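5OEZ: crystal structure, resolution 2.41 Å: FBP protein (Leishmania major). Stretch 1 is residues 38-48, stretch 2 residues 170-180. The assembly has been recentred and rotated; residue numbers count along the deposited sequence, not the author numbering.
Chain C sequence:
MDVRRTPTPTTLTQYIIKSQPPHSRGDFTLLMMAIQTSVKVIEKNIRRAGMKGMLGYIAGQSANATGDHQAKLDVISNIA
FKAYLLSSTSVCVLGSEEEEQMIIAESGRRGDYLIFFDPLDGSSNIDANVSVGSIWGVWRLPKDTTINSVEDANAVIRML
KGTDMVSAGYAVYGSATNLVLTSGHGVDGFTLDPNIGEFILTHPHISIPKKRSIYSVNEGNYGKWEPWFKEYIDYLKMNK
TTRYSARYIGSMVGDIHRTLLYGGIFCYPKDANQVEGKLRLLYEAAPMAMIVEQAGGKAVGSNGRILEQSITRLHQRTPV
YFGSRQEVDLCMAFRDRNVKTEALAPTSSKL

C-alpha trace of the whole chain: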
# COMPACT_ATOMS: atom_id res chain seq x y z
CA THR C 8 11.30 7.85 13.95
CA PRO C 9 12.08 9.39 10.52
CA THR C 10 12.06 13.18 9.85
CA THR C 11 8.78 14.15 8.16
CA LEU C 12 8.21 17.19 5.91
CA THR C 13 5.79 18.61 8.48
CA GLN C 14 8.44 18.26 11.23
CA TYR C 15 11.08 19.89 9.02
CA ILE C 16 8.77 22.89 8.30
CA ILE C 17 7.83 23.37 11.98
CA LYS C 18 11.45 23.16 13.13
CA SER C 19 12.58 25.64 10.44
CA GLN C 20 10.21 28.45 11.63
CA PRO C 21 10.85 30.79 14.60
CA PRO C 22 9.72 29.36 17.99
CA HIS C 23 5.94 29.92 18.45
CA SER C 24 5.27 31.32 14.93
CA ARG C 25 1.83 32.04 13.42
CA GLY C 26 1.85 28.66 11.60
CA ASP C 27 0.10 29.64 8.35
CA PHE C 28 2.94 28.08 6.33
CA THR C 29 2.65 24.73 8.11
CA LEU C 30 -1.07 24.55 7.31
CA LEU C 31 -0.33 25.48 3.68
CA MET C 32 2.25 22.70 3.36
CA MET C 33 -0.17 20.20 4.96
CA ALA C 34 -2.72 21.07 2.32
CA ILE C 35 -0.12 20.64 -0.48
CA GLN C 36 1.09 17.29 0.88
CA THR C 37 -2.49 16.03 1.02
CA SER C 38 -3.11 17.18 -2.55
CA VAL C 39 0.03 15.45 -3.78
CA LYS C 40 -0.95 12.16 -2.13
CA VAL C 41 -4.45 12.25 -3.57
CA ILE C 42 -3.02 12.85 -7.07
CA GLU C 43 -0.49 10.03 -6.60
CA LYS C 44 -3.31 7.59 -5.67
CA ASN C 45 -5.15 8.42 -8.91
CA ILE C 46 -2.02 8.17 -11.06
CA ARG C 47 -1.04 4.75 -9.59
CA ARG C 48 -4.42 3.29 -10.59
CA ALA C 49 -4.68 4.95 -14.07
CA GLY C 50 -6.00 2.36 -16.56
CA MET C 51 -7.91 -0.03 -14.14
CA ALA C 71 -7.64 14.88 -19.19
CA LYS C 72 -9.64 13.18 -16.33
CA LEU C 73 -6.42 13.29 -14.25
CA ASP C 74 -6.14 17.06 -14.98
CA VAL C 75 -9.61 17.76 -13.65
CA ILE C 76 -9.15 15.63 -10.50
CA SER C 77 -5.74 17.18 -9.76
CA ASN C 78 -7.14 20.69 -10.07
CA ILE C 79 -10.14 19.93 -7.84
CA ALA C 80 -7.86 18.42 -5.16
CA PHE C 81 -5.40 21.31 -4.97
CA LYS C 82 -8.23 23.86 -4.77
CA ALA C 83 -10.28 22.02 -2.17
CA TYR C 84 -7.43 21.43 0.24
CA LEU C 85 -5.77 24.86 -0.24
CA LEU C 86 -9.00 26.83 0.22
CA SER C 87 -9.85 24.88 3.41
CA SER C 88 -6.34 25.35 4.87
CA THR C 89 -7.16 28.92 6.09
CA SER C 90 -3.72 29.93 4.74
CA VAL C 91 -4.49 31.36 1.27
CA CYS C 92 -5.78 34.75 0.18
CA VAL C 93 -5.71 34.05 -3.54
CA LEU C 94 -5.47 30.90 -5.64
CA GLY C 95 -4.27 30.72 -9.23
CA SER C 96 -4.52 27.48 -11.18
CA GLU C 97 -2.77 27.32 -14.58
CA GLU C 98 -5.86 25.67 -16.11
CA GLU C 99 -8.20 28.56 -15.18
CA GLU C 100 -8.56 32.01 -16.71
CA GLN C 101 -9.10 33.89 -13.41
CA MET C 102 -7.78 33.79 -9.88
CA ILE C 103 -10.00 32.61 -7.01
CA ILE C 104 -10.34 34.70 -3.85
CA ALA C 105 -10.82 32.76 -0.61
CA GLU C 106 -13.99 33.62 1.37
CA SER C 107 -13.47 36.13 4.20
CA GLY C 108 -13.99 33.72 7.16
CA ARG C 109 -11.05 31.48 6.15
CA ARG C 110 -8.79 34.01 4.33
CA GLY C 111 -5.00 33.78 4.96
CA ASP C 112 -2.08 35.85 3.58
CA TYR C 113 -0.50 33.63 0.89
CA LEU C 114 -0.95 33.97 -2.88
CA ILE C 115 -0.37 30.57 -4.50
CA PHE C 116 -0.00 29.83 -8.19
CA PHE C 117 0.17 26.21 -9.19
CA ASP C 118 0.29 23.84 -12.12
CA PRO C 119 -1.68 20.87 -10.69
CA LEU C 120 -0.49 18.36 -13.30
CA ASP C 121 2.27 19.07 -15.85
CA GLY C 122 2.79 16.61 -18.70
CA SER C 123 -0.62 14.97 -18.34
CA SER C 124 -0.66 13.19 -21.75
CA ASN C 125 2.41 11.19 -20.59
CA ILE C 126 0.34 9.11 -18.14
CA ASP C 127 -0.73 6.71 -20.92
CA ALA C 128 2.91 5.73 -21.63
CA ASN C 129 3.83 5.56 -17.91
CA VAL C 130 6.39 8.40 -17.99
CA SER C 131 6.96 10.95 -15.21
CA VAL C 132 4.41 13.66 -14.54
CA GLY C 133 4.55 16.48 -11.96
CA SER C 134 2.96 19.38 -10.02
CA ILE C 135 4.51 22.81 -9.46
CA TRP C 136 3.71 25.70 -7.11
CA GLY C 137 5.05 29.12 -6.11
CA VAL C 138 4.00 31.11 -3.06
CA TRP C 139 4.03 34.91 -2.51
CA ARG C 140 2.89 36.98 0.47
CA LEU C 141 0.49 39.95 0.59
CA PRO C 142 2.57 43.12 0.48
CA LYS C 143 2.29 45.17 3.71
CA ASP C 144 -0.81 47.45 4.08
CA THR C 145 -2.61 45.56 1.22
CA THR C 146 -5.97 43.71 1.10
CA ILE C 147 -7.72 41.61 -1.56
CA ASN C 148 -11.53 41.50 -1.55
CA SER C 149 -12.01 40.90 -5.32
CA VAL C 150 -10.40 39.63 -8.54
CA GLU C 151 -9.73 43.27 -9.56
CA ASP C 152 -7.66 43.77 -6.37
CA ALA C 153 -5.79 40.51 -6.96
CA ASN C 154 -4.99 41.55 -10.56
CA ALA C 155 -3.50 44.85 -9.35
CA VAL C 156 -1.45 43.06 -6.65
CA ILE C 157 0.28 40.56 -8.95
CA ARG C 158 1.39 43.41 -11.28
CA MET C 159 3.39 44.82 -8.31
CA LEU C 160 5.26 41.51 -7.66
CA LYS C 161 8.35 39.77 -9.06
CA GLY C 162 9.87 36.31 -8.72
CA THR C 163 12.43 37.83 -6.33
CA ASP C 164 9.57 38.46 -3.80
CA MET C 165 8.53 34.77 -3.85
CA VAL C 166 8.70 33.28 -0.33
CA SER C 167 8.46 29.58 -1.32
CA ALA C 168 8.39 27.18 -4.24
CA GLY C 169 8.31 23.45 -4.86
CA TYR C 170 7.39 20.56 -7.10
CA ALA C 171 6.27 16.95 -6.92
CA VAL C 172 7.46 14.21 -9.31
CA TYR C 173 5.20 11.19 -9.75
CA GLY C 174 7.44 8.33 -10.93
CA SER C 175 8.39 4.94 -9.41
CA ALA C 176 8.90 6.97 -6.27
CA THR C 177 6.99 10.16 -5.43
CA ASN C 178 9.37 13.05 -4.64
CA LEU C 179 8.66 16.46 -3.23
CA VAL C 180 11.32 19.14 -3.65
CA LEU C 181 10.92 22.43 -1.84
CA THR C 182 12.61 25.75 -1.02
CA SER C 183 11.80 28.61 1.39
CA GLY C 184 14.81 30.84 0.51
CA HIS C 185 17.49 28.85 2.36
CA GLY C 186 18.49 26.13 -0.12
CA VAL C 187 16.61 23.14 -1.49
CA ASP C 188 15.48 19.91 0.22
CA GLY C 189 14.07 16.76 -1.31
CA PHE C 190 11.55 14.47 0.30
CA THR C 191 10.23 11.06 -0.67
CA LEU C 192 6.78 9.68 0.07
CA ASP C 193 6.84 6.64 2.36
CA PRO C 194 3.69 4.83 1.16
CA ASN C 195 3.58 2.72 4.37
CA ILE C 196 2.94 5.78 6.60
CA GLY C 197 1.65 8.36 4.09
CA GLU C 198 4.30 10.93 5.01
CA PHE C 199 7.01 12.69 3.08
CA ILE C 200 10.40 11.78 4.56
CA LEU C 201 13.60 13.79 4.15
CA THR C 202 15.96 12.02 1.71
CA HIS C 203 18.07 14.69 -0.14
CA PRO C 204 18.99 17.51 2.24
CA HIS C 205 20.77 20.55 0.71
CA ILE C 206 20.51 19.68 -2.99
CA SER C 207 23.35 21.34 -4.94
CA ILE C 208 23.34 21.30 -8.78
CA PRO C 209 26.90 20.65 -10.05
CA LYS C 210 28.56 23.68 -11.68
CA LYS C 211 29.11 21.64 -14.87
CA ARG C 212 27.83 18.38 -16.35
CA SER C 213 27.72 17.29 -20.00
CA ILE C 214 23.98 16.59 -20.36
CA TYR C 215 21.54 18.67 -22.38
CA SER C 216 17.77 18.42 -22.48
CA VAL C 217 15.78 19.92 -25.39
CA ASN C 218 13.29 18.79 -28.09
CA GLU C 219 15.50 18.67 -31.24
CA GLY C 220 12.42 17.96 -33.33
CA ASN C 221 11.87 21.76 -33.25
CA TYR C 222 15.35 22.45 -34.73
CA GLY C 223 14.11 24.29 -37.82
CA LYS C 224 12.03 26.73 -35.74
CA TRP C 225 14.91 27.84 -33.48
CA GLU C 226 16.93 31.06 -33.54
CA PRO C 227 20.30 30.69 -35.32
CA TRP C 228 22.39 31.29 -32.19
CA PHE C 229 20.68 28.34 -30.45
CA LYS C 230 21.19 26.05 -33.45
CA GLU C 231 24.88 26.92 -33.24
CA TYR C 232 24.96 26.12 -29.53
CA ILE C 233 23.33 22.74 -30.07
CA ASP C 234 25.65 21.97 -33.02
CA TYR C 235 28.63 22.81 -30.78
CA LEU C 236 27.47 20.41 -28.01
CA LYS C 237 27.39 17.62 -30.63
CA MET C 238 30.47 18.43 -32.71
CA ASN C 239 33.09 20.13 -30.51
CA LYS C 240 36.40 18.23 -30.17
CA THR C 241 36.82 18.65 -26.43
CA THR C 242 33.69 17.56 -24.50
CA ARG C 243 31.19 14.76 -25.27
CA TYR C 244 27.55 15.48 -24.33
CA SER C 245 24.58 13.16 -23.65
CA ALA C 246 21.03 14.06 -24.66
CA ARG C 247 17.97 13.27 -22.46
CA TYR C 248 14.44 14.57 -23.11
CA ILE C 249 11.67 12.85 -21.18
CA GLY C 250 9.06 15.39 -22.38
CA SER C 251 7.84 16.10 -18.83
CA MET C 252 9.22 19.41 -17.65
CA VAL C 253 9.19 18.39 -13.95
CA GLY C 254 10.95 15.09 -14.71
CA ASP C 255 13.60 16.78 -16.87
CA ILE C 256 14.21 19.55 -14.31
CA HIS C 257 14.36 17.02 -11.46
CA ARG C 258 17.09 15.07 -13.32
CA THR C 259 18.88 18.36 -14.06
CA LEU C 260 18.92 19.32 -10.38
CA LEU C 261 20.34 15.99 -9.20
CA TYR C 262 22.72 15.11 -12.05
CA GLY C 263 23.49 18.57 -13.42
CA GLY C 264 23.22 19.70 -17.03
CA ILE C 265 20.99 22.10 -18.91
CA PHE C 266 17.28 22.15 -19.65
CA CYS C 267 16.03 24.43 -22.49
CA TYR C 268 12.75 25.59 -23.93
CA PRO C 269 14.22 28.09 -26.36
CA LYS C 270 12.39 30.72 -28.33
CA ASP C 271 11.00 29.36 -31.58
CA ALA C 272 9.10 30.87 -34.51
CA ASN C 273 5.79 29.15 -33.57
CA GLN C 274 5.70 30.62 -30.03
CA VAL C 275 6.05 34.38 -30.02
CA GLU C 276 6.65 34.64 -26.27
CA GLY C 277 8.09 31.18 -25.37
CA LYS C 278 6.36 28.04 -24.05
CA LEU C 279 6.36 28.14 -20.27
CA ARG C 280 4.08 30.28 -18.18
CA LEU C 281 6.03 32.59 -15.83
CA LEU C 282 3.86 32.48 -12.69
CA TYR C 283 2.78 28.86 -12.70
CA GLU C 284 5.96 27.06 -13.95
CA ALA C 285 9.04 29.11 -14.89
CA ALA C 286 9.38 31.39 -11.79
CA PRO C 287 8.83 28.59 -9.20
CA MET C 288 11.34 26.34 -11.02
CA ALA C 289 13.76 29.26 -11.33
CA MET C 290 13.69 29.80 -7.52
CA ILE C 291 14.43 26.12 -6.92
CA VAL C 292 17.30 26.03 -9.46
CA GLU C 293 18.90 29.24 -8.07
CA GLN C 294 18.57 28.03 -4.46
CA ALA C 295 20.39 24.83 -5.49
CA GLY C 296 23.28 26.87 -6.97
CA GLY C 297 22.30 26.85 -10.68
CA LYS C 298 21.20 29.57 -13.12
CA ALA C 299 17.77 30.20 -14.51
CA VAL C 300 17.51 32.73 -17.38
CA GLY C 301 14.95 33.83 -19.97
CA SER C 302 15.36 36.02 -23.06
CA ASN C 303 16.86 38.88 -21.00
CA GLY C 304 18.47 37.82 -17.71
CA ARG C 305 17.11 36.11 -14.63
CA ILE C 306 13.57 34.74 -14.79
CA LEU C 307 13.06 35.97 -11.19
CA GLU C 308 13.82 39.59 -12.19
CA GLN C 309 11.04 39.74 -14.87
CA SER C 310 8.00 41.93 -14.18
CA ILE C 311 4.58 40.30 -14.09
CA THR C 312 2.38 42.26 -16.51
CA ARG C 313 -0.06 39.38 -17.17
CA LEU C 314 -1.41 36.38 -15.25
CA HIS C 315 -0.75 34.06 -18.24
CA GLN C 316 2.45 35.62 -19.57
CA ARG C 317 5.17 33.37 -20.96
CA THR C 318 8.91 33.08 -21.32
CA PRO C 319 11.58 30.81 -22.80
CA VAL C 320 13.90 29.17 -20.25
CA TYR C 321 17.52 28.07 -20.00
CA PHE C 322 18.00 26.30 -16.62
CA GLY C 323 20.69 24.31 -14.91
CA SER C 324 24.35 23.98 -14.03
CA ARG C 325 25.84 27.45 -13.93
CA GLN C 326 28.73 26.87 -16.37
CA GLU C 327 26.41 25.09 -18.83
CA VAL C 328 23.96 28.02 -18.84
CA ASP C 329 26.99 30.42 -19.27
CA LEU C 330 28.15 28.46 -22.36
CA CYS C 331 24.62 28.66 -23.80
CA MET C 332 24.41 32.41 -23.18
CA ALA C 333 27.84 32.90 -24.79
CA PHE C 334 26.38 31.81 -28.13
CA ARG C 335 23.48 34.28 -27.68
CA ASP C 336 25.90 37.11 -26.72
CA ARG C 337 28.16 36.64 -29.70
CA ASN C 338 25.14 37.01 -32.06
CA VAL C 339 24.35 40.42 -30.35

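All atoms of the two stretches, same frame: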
# COMPACT_ATOMS: atom_id res chain seq x y z
N SER C 38 -2.77 17.10 -1.12
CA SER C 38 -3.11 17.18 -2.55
C SER C 38 -2.24 16.25 -3.37
O SER C 38 -2.72 15.54 -4.26
CB SER C 38 -2.95 18.62 -3.07
OG SER C 38 -3.75 19.52 -2.34
N VAL C 39 -0.95 16.27 -3.07
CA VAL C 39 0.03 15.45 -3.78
C VAL C 39 -0.27 13.96 -3.61
O VAL C 39 -0.19 13.20 -4.58
CB VAL C 39 1.47 15.82 -3.39
CG1 VAL C 39 2.49 14.84 -3.96
CG2 VAL C 39 1.81 17.21 -3.91
N LYS C 40 -0.65 13.56 -2.40
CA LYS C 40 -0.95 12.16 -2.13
C LYS C 40 -2.21 11.69 -2.82
O LYS C 40 -2.27 10.55 -3.28
CB LYS C 40 -1.03 11.92 -0.63
CG LYS C 40 0.33 12.04 0.02
CD LYS C 40 0.35 11.70 1.49
CE LYS C 40 -0.44 12.68 2.32
NZ LYS C 40 -0.67 12.06 3.66
N VAL C 41 -3.21 12.56 -2.88
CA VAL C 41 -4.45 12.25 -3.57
C VAL C 41 -4.19 12.07 -5.07
O VAL C 41 -4.71 11.14 -5.69
CB VAL C 41 -5.52 13.34 -3.32
CG1 VAL C 41 -6.71 13.19 -4.27
CG2 VAL C 41 -6.01 13.25 -1.88
N ILE C 42 -3.38 12.95 -5.64
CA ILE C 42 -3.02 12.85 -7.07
C ILE C 42 -2.21 11.59 -7.37
O ILE C 42 -2.44 10.93 -8.37
CB ILE C 42 -2.26 14.11 -7.53
CG1 ILE C 42 -3.21 15.31 -7.48
CG2 ILE C 42 -1.70 13.92 -8.92
CD1 ILE C 42 -2.50 16.65 -7.43
N GLU C 43 -1.27 11.27 -6.49
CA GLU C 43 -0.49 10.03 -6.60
C GLU C 43 -1.39 8.79 -6.63
O GLU C 43 -1.17 7.90 -7.45
CB GLU C 43 0.49 9.93 -5.43
CG GLU C 43 1.70 9.04 -5.68
CD GLU C 43 1.44 7.54 -5.54
OE1 GLU C 43 0.52 7.13 -4.79
OE2 GLU C 43 2.21 6.77 -6.16
N LYS C 44 -2.37 8.72 -5.72
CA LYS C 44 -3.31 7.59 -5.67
C LYS C 44 -3.96 7.39 -7.04
O LYS C 44 -3.98 6.27 -7.58
CB LYS C 44 -4.38 7.81 -4.58
CG LYS C 44 -5.61 6.89 -4.64
CD LYS C 44 -6.92 7.55 -4.15
CE LYS C 44 -7.13 7.54 -2.66
NZ LYS C 44 -8.09 6.52 -2.19
N ASN C 45 -4.48 8.47 -7.60
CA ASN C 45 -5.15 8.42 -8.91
C ASN C 45 -4.22 8.02 -10.05
O ASN C 45 -4.60 7.21 -10.90
CB ASN C 45 -5.85 9.75 -9.20
CG ASN C 45 -7.04 9.97 -8.29
OD1 ASN C 45 -8.06 9.31 -8.45
ND2 ASN C 45 -6.91 10.86 -7.32
N ILE C 46 -3.01 8.55 -10.05
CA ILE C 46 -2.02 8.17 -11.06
C ILE C 46 -1.67 6.68 -10.96
O ILE C 46 -1.61 5.99 -11.98
CB ILE C 46 -0.76 9.04 -10.99
CG1 ILE C 46 -1.10 10.48 -11.37
CG2 ILE C 46 0.31 8.54 -11.95
CD1 ILE C 46 -0.03 11.49 -11.01
N ARG C 47 -1.42 6.18 -9.75
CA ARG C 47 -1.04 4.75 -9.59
C ARG C 47 -2.04 3.78 -10.20
O ARG C 47 -1.63 2.77 -10.78
CB ARG C 47 -0.80 4.43 -8.14
CG ARG C 47 -0.34 3.01 -7.75
CD ARG C 47 1.15 2.68 -8.03
NE ARG C 47 2.14 3.68 -7.63
CZ ARG C 47 3.46 3.57 -7.85
NH1 ARG C 47 3.97 2.50 -8.48
NH2 ARG C 47 4.28 4.53 -7.46
N ARG C 48 -3.33 4.12 -10.08
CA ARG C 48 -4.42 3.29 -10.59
C ARG C 48 -4.98 3.71 -11.97
O ARG C 48 -6.03 3.21 -12.38
CB ARG C 48 -5.52 3.24 -9.53
CG ARG C 48 -5.09 2.47 -8.28
CD ARG C 48 -5.69 2.95 -6.97
NE ARG C 48 -4.92 2.35 -5.88
CZ ARG C 48 -3.82 2.86 -5.31
NH1 ARG C 48 -3.32 4.05 -5.66
NH2 ARG C 48 -3.21 2.18 -4.35
N TYR C 170 8.07 21.45 -6.17
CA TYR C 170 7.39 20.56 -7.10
C TYR C 170 7.28 19.14 -6.55
O TYR C 170 7.94 18.78 -5.60
CB TYR C 170 8.07 20.57 -8.47
CG TYR C 170 9.47 20.01 -8.48
CD1 TYR C 170 9.70 18.63 -8.48
CD2 TYR C 170 10.56 20.86 -8.50
CE1 TYR C 170 11.00 18.13 -8.49
CE2 TYR C 170 11.85 20.37 -8.49
CZ TYR C 170 12.07 19.00 -8.49
OH TYR C 170 13.34 18.50 -8.48
N ALA C 171 6.37 18.38 -7.15
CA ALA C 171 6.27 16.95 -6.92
C ALA C 171 6.51 16.20 -8.24
O ALA C 171 6.05 16.63 -9.29
CB ALA C 171 4.90 16.62 -6.36
N VAL C 172 7.25 15.09 -8.17
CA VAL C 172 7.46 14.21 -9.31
C VAL C 172 6.80 12.88 -9.01
O VAL C 172 7.11 12.26 -8.00
CB VAL C 172 8.94 13.88 -9.53
CG1 VAL C 172 9.17 13.38 -10.95
CG2 VAL C 172 9.80 15.06 -9.24
N TYR C 173 5.89 12.46 -9.88
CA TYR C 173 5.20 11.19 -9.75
C TYR C 173 5.86 10.21 -10.72
O TYR C 173 5.56 10.19 -11.91
CB TYR C 173 3.72 11.36 -10.08
CG TYR C 173 3.03 12.50 -9.34
CD1 TYR C 173 2.55 12.33 -8.03
CD2 TYR C 173 2.86 13.75 -9.94
CE1 TYR C 173 1.94 13.38 -7.35
CE2 TYR C 173 2.25 14.80 -9.27
CZ TYR C 173 1.79 14.62 -7.97
OH TYR C 173 1.16 15.65 -7.31
N GLY C 174 6.79 9.43 -10.20
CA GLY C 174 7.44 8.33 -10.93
C GLY C 174 7.35 7.07 -10.09
O GLY C 174 6.37 6.87 -9.36
N SER C 175 8.37 6.21 -10.18
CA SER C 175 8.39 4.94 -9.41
C SER C 175 8.45 5.24 -7.92
O SER C 175 7.92 4.49 -7.12
CB SER C 175 9.52 4.00 -9.85
OG SER C 175 10.69 4.72 -10.19
N ALA C 176 9.09 6.35 -7.56
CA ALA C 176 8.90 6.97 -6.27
C ALA C 176 8.16 8.30 -6.50
O ALA C 176 8.10 8.80 -7.61
CB ALA C 176 10.23 7.22 -5.61
N THR C 177 7.61 8.85 -5.42
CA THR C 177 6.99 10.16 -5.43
C THR C 177 7.90 11.09 -4.61
O THR C 177 8.09 10.86 -3.42
CB THR C 177 5.59 10.10 -4.83
OG1 THR C 177 4.85 9.08 -5.51
CG2 THR C 177 4.86 11.43 -4.96
N ASN C 178 8.47 12.10 -5.26
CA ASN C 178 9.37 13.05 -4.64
C ASN C 178 8.72 14.39 -4.50
O ASN C 178 7.87 14.74 -5.29
CB ASN C 178 10.59 13.24 -5.49
CG ASN C 178 11.40 11.97 -5.63
OD1 ASN C 178 11.67 11.51 -6.74
ND2 ASN C 178 11.80 11.42 -4.50
N LEU C 179 9.10 15.10 -3.45
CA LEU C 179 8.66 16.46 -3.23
C LEU C 179 9.89 17.28 -2.94
O LEU C 179 10.63 16.99 -2.00
CB LEU C 179 7.66 16.53 -2.07
CG LEU C 179 6.80 17.80 -1.99
CD1 LEU C 179 5.48 17.48 -1.33
CD2 LEU C 179 7.52 18.92 -1.25
N VAL C 180 10.13 18.30 -3.75
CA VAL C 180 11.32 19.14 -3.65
C VAL C 180 10.83 20.55 -3.37
O VAL C 180 9.91 21.02 -4.01
CB VAL C 180 12.13 19.05 -4.95
CG1 VAL C 180 13.33 19.99 -4.95
CG2 VAL C 180 12.59 17.61 -5.18

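The helix of residues 38-47 packs against a β-hairpin whose strands, 170-173 and 177-180, are paired through backbone hydrogen bonds such as Val172 N to Asn178 O (3.0 Å). The helix runs nearly along the first strand, at 19° between their N-to-C directions, so one side of it follows the sheet for about two turns. No hydrogen bond crosses the contact, which rests mainly on apolar packing.

Tyr173 covers the most surface. Its CA-to-CB bond points toward the helix, and with chi1 in the m well its ring lies beside Val39, Ile42, Glu43 and Ile46. Ile42 and Ile46, one helical turn apart, both meet a face of the ring in CH-pi contacts: Ile42 CG2 lies 4.1 Å and Ile46 CD1 4.0 Å from the Tyr173 ring centroid, 28° and 25° off the normal. Val39 O approaches the ring edge, 3.5 Å from Tyr173 CE1, while accepting the helical hydrogen bond from Glu43 N (2.9 Å). The Tyr173 hydroxyl is hydrogen-bonded elsewhere in the structure.

Val39 is the main helix contribution. Its CA-to-CB bond points sideways, yet its two methyls reach both strands: Val39 CG1 lies 3.8 Å from Ala171 CB and 4.3 Å from Thr177 CG2, and Val39 CG2 lies 4.5 Å from Leu179 CD1. The CA atoms of Val39 and Ala171 are 7.1 Å apart, and those of Glu43 and Tyr173 6.6 Å.

Toward the hairpin turn the contact becomes more polar. Glu43 CG packs 3.2 Å from Thr177 OG1, while the Glu43 carboxylate forms a salt bridge within the helix, OE2 to Arg47 NH2 at 3.3 Å. The same Arg47 NH2 lies 3.7 Å from both Gly174 O and Ser175 O, near these carbonyls without hydrogen bonding to them; Arg47 is poorly ordered.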